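Side-chain contacts in cytochrome P450 monooxygenase (Rhodococcus sp. ECU0066, PDB 6KBH), which probably uses heme-activated molecular oxygen to oxidise organic substrates, with electrons passed through FMN and a [2Fe-2S] cluster of the same chain: residues 425-430 against 434-439; 165-170 against 177-182. One frame throughout, in Å; residues are numbered along the deposited sequence.

Both contacts belong to the heme-bearing P450 part of this self-sufficient chain and lie away from the cofactor sites, their centres about 18 Å apart. Interaction 2 packs the loop after helix 153-164 on helix 175-180; interaction 1 folds back the loop that leads into strand 440-442. They meet where His438 packs against Asp177. Asp174 joins them further, accepting hydrogen bonds from the backbone N of Val439 in interaction 1 and of Asp177 in interaction 2. Helix 284-300 is a shared neighbour, touched by Pro436 of 434-439 and Leu180 of 177-182. The side chain of Arg434 in interaction 1 is about 9 Å from the heme.

Interaction 1: residues 425-430 against 434-439; sequences FTYLPN and RGPDHV
Tyr427 lays one ring face under the guanidinium of Arg434 and turns an edge to the backbone of Gly435. Arg434 CZ is 4.2 Å from the Tyr427 ring centroid and only 13° off the ring normal, a cation-pi stack with the planes tilted by 29°. Tyr427 CD2 comes 3.4 Å from Gly435 C, where bare backbone suits a broad ring. Arg434 spans the distance because CG is anti to the backbone N (chi1 176°) and the chain stays extended to NE; NH1, itself over the ring, also bonds to Gln51 O.

The compact bump of this loop is Pro436. Pro436 CB fits into the hollow between two rings, 3.5 Å from Tyr427 CE2 and 4.1 Å from Phe425 CD1. Phe425 goes on to meet Val439, Phe425 CE1 lying 3.6 Å from Val439 CG2, and its edge faces His438 O. An alanine in place of Tyr427 removes the ring, which would probably leave the guanidinium held by Gln51 without its stacking partner and open a gap beside Pro436.

Thr426 O accepts the Asp437 N-H at 3.1 Å, nearly straight. Between strands 418-419 and 440-442 of the P450 part, the chain thus doubles back on itself without forming a regular hairpin, fastened by apolar packing next to helix 284-300 and by one backbone hydrogen bond at solvent-exposed Thr426.

Interaction 2: residues 165-170 against 177-182; sequences DRFIDT and DEMLWE
The Phe167 ring meets helix 175-180 through the side formed by CD2, CE2 and CZ, with Met179 CB near the ring plane at the edge, 3.7 Å from Phe167 CZ. Glu178 CB comes in obliquely, 3.7 Å from Phe167 CD2. The other flat group, the Glu178 carboxylate, stands almost perpendicular to the ring, at 82°, and its bent chain carries it away from the aromatic, so that only the aliphatic base of the glutamate is used.

Phe167 reaches the helix because chi1 of 55° sets CG between the backbone N and the carbonyl carbon, while the backbones stay well apart, 8.1 Å between the CA atoms of Phe167 and Glu178. Met179 crosses the phenylalanine at about a right angle; its extended chain brings Met179 SD to 4.2 Å from Phe167 CZ and carries on to Leu410 of helix 396-413. A long, flexible thioether suits this place, where one side chain must touch both a ring and a second helix. Val173 of strand 172-174 touches both Phe167 and Glu178, so it lies beside their contact.

This is plain packing that closes the unit of helix 153-164, its following loop, strand 172-174 and helix 175-180. No hydrogen bond crosses it, and Arg166 and Glu178 form no salt bridge. Cohesion between loop and helix therefore comes from dispersion and the burial of hydrocarbon.

Interaction 1: residues 425-430 against 434-439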
# COMPACT_ATOMS: atom_id res chain seq x y z
N PHE A 425 12.45 6.88 27.31
CA PHE A 425 12.84 7.06 25.92
C PHE A 425 13.07 8.54 25.64
O PHE A 425 12.16 9.36 25.81
CB PHE A 425 11.78 6.48 24.98
CG PHE A 425 11.68 4.98 25.05
CD1 PHE A 425 12.58 4.19 24.36
CD2 PHE A 425 10.70 4.37 25.81
CE1 PHE A 425 12.50 2.81 24.42
CE2 PHE A 425 10.61 3.00 25.87
CZ PHE A 425 11.51 2.22 25.18
N THR A 426 14.29 8.86 25.22
CA THR A 426 14.70 10.23 24.92
C THR A 426 14.74 10.42 23.41
O THR A 426 15.27 9.58 22.68
CB THR A 426 16.07 10.53 25.53
OG1 THR A 426 17.08 9.84 24.78
CG2 THR A 426 16.13 10.04 26.97
N TYR A 427 14.16 11.53 22.94
CA TYR A 427 14.12 11.86 21.52
C TYR A 427 14.71 13.24 21.30
O TYR A 427 14.40 14.19 22.03
CB TYR A 427 12.68 11.78 20.98
CG TYR A 427 11.96 10.50 21.35
CD1 TYR A 427 11.37 10.34 22.60
CD2 TYR A 427 11.89 9.43 20.46
CE1 TYR A 427 10.73 9.16 22.95
CE2 TYR A 427 11.26 8.25 20.80
CZ TYR A 427 10.68 8.12 22.04
OH TYR A 427 10.05 6.95 22.38
N LEU A 428 15.55 13.35 20.27
CA LEU A 428 16.35 14.55 20.06
C LEU A 428 15.45 15.76 19.82
O LEU A 428 14.50 15.67 19.03
CB LEU A 428 17.29 14.36 18.88
CG LEU A 428 18.49 13.45 19.13
CD1 LEU A 428 19.25 13.21 17.83
CD2 LEU A 428 19.39 14.05 20.19
N PRO A 429 15.73 16.90 20.45
CA PRO A 429 14.88 18.08 20.27
C PRO A 429 15.01 18.69 18.88
O PRO A 429 16.05 19.27 18.54
CB PRO A 429 15.38 19.04 21.35
CG PRO A 429 16.80 18.65 21.57
CD PRO A 429 16.85 17.16 21.37
N ASN A 430 13.95 18.59 18.08
CA ASN A 430 13.92 19.13 16.73
C ASN A 430 12.47 19.20 16.29
O ASN A 430 11.57 18.66 16.95
CB ASN A 430 14.78 18.30 15.76
CG ASN A 430 14.14 16.97 15.39
OD1 ASN A 430 13.14 16.93 14.67
ND2 ASN A 430 14.70 15.89 15.90
N ARG A 434 11.72 12.15 14.45
CA ARG A 434 11.33 11.53 15.71
C ARG A 434 11.71 10.06 15.68
O ARG A 434 11.18 9.28 14.88
CB ARG A 434 9.84 11.70 15.97
CG ARG A 434 9.36 10.98 17.21
CD ARG A 434 7.99 11.47 17.65
NE ARG A 434 7.69 11.03 19.01
CZ ARG A 434 8.21 11.58 20.10
NH1 ARG A 434 9.04 12.61 19.99
NH2 ARG A 434 7.89 11.11 21.30
N GLY A 435 12.63 9.68 16.57
CA GLY A 435 13.01 8.30 16.77
C GLY A 435 13.86 8.18 18.02
O GLY A 435 14.71 9.02 18.29
N PRO A 436 13.63 7.13 18.80
CA PRO A 436 14.34 7.01 20.08
C PRO A 436 15.84 6.84 19.90
O PRO A 436 16.32 6.22 18.96
CB PRO A 436 13.71 5.77 20.72
CG PRO A 436 13.20 4.97 19.57
CD PRO A 436 12.78 5.96 18.52
N ASP A 437 16.58 7.43 20.84
CA ASP A 437 18.02 7.20 20.89
C ASP A 437 18.31 5.72 21.07
O ASP A 437 19.28 5.20 20.50
CB ASP A 437 18.64 8.01 22.03
CG ASP A 437 18.50 9.50 21.82
OD1 ASP A 437 18.38 9.93 20.65
OD2 ASP A 437 18.51 10.25 22.82
N HIS A 438 17.49 5.02 21.85
CA HIS A 438 17.69 3.61 22.12
C HIS A 438 16.35 2.95 22.37
O HIS A 438 15.40 3.57 22.86
CB HIS A 438 18.59 3.38 23.35
CG HIS A 438 19.88 4.13 23.30
ND1 HIS A 438 20.83 3.91 22.33
CD2 HIS A 438 20.38 5.10 24.10
CE1 HIS A 438 21.86 4.71 22.53
NE2 HIS A 438 21.61 5.44 23.60
N VAL A 439 16.28 1.67 22.01
CA VAL A 439 15.22 0.78 22.49
C VAL A 439 15.92 -0.46 23.05
O VAL A 439 16.72 -1.10 22.36
CB VAL A 439 14.19 0.45 21.38
CG1 VAL A 439 14.60 -0.71 20.50
CG2 VAL A 439 12.82 0.21 21.98

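Interaction 2: residues 165-170 against 177-182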
# COMPACT_ATOMS: atom_id res chain seq x y z
N ASP A 165 22.14 -11.73 14.02
CA ASP A 165 22.79 -12.91 14.56
C ASP A 165 24.05 -12.60 15.37
O ASP A 165 24.62 -13.51 15.97
CB ASP A 165 23.13 -13.90 13.43
CG ASP A 165 24.12 -13.34 12.43
OD1 ASP A 165 24.64 -12.22 12.63
OD2 ASP A 165 24.39 -14.03 11.42
N ARG A 166 24.50 -11.34 15.38
CA ARG A 166 25.62 -10.99 16.25
C ARG A 166 25.18 -10.91 17.70
O ARG A 166 25.93 -11.31 18.60
CB ARG A 166 26.23 -9.66 15.81
CG ARG A 166 26.53 -9.58 14.33
CD ARG A 166 27.32 -8.34 13.99
NE ARG A 166 27.41 -8.15 12.54
CZ ARG A 166 28.17 -7.23 11.96
NH1 ARG A 166 28.90 -6.40 12.69
NH2 ARG A 166 28.19 -7.13 10.63
N PHE A 167 23.97 -10.42 17.94
CA PHE A 167 23.44 -10.24 19.29
C PHE A 167 22.31 -11.21 19.60
O PHE A 167 21.56 -11.00 20.57
CB PHE A 167 23.00 -8.78 19.48
CG PHE A 167 22.01 -8.28 18.44
CD1 PHE A 167 20.79 -8.92 18.25
CD2 PHE A 167 22.31 -7.18 17.66
CE1 PHE A 167 19.89 -8.45 17.30
CE2 PHE A 167 21.42 -6.71 16.71
CZ PHE A 167 20.21 -7.34 16.53
N ILE A 168 22.18 -12.29 18.82
CA ILE A 168 21.04 -13.20 18.94
C ILE A 168 21.05 -13.94 20.27
O ILE A 168 19.99 -14.24 20.83
CB ILE A 168 21.05 -14.18 17.76
CG1 ILE A 168 20.08 -15.33 17.99
CG2 ILE A 168 22.42 -14.77 17.59
CD1 ILE A 168 18.65 -14.93 17.96
N ASP A 169 22.23 -14.25 20.80
CA ASP A 169 22.35 -15.14 21.95
C ASP A 169 22.53 -14.39 23.26
O ASP A 169 22.66 -15.04 24.31
CB ASP A 169 23.51 -16.11 21.73
CG ASP A 169 23.23 -17.10 20.61
OD1 ASP A 169 22.07 -17.52 20.47
OD2 ASP A 169 24.18 -17.45 19.87
N THR A 170 22.52 -13.06 23.24
CA THR A 170 22.78 -12.30 24.46
C THR A 170 21.55 -12.20 25.35
O THR A 170 21.68 -12.09 26.58
CB THR A 170 23.27 -10.89 24.11
OG1 THR A 170 22.21 -10.16 23.48
CG2 THR A 170 24.46 -10.96 23.18
N ASP A 177 21.19 0.95 18.16
CA ASP A 177 22.60 1.11 17.82
C ASP A 177 23.15 -0.11 17.10
O ASP A 177 23.94 0.02 16.15
CB ASP A 177 23.42 1.38 19.08
CG ASP A 177 23.37 2.83 19.50
OD1 ASP A 177 23.26 3.71 18.61
OD2 ASP A 177 23.46 3.10 20.72
N GLU A 178 22.76 -1.31 17.52
CA GLU A 178 23.35 -2.51 16.95
C GLU A 178 22.62 -3.00 15.70
O GLU A 178 23.24 -3.65 14.85
CB GLU A 178 23.39 -3.63 17.99
CG GLU A 178 24.04 -3.24 19.32
CD GLU A 178 25.47 -2.72 19.15
OE1 GLU A 178 26.18 -3.18 18.24
OE2 GLU A 178 25.88 -1.85 19.95
N MET A 179 21.32 -2.72 15.56
CA MET A 179 20.59 -3.15 14.37
C MET A 179 20.01 -2.00 13.56
O MET A 179 20.39 -1.83 12.39
CB MET A 179 19.48 -4.12 14.78
CG MET A 179 18.66 -4.62 13.62
SD MET A 179 17.24 -5.59 14.16
CE MET A 179 16.47 -5.93 12.58
N LEU A 180 19.13 -1.18 14.15
CA LEU A 180 18.26 -0.34 13.32
C LEU A 180 18.92 0.94 12.85
O LEU A 180 18.46 1.52 11.86
CB LEU A 180 16.96 0.02 14.06
CG LEU A 180 15.91 -1.03 14.44
CD1 LEU A 180 15.50 -1.84 13.21
CD2 LEU A 180 16.38 -1.93 15.52
N TRP A 181 19.96 1.42 13.53
CA TRP A 181 20.64 2.61 13.04
C TRP A 181 21.48 2.31 11.81
O TRP A 181 21.66 3.18 10.95
CB TRP A 181 21.51 3.21 14.15
CG TRP A 181 22.24 4.41 13.70
CD1 TRP A 181 23.56 4.50 13.40
CD2 TRP A 181 21.68 5.71 13.48
NE1 TRP A 181 23.87 5.78 13.01
CE2 TRP A 181 22.73 6.54 13.05
CE3 TRP A 181 20.40 6.25 13.60
CZ2 TRP A 181 22.54 7.89 12.75
CZ3 TRP A 181 20.21 7.59 13.30
CH2 TRP A 181 21.27 8.39 12.88
N GLU A 182 22.00 1.09 11.71
CA GLU A 182 22.98 0.74 10.69
C GLU A 182 22.34 0.24 9.40
O GLU A 182 22.68 0.72 8.31
CB GLU A 182 23.95 -0.32 11.23
CG GLU A 182 24.77 0.13 12.43
CD GLU A 182 25.83 1.16 12.07
OE1 GLU A 182 26.03 1.43 10.87
OE2 GLU A 182 26.47 1.69 13.01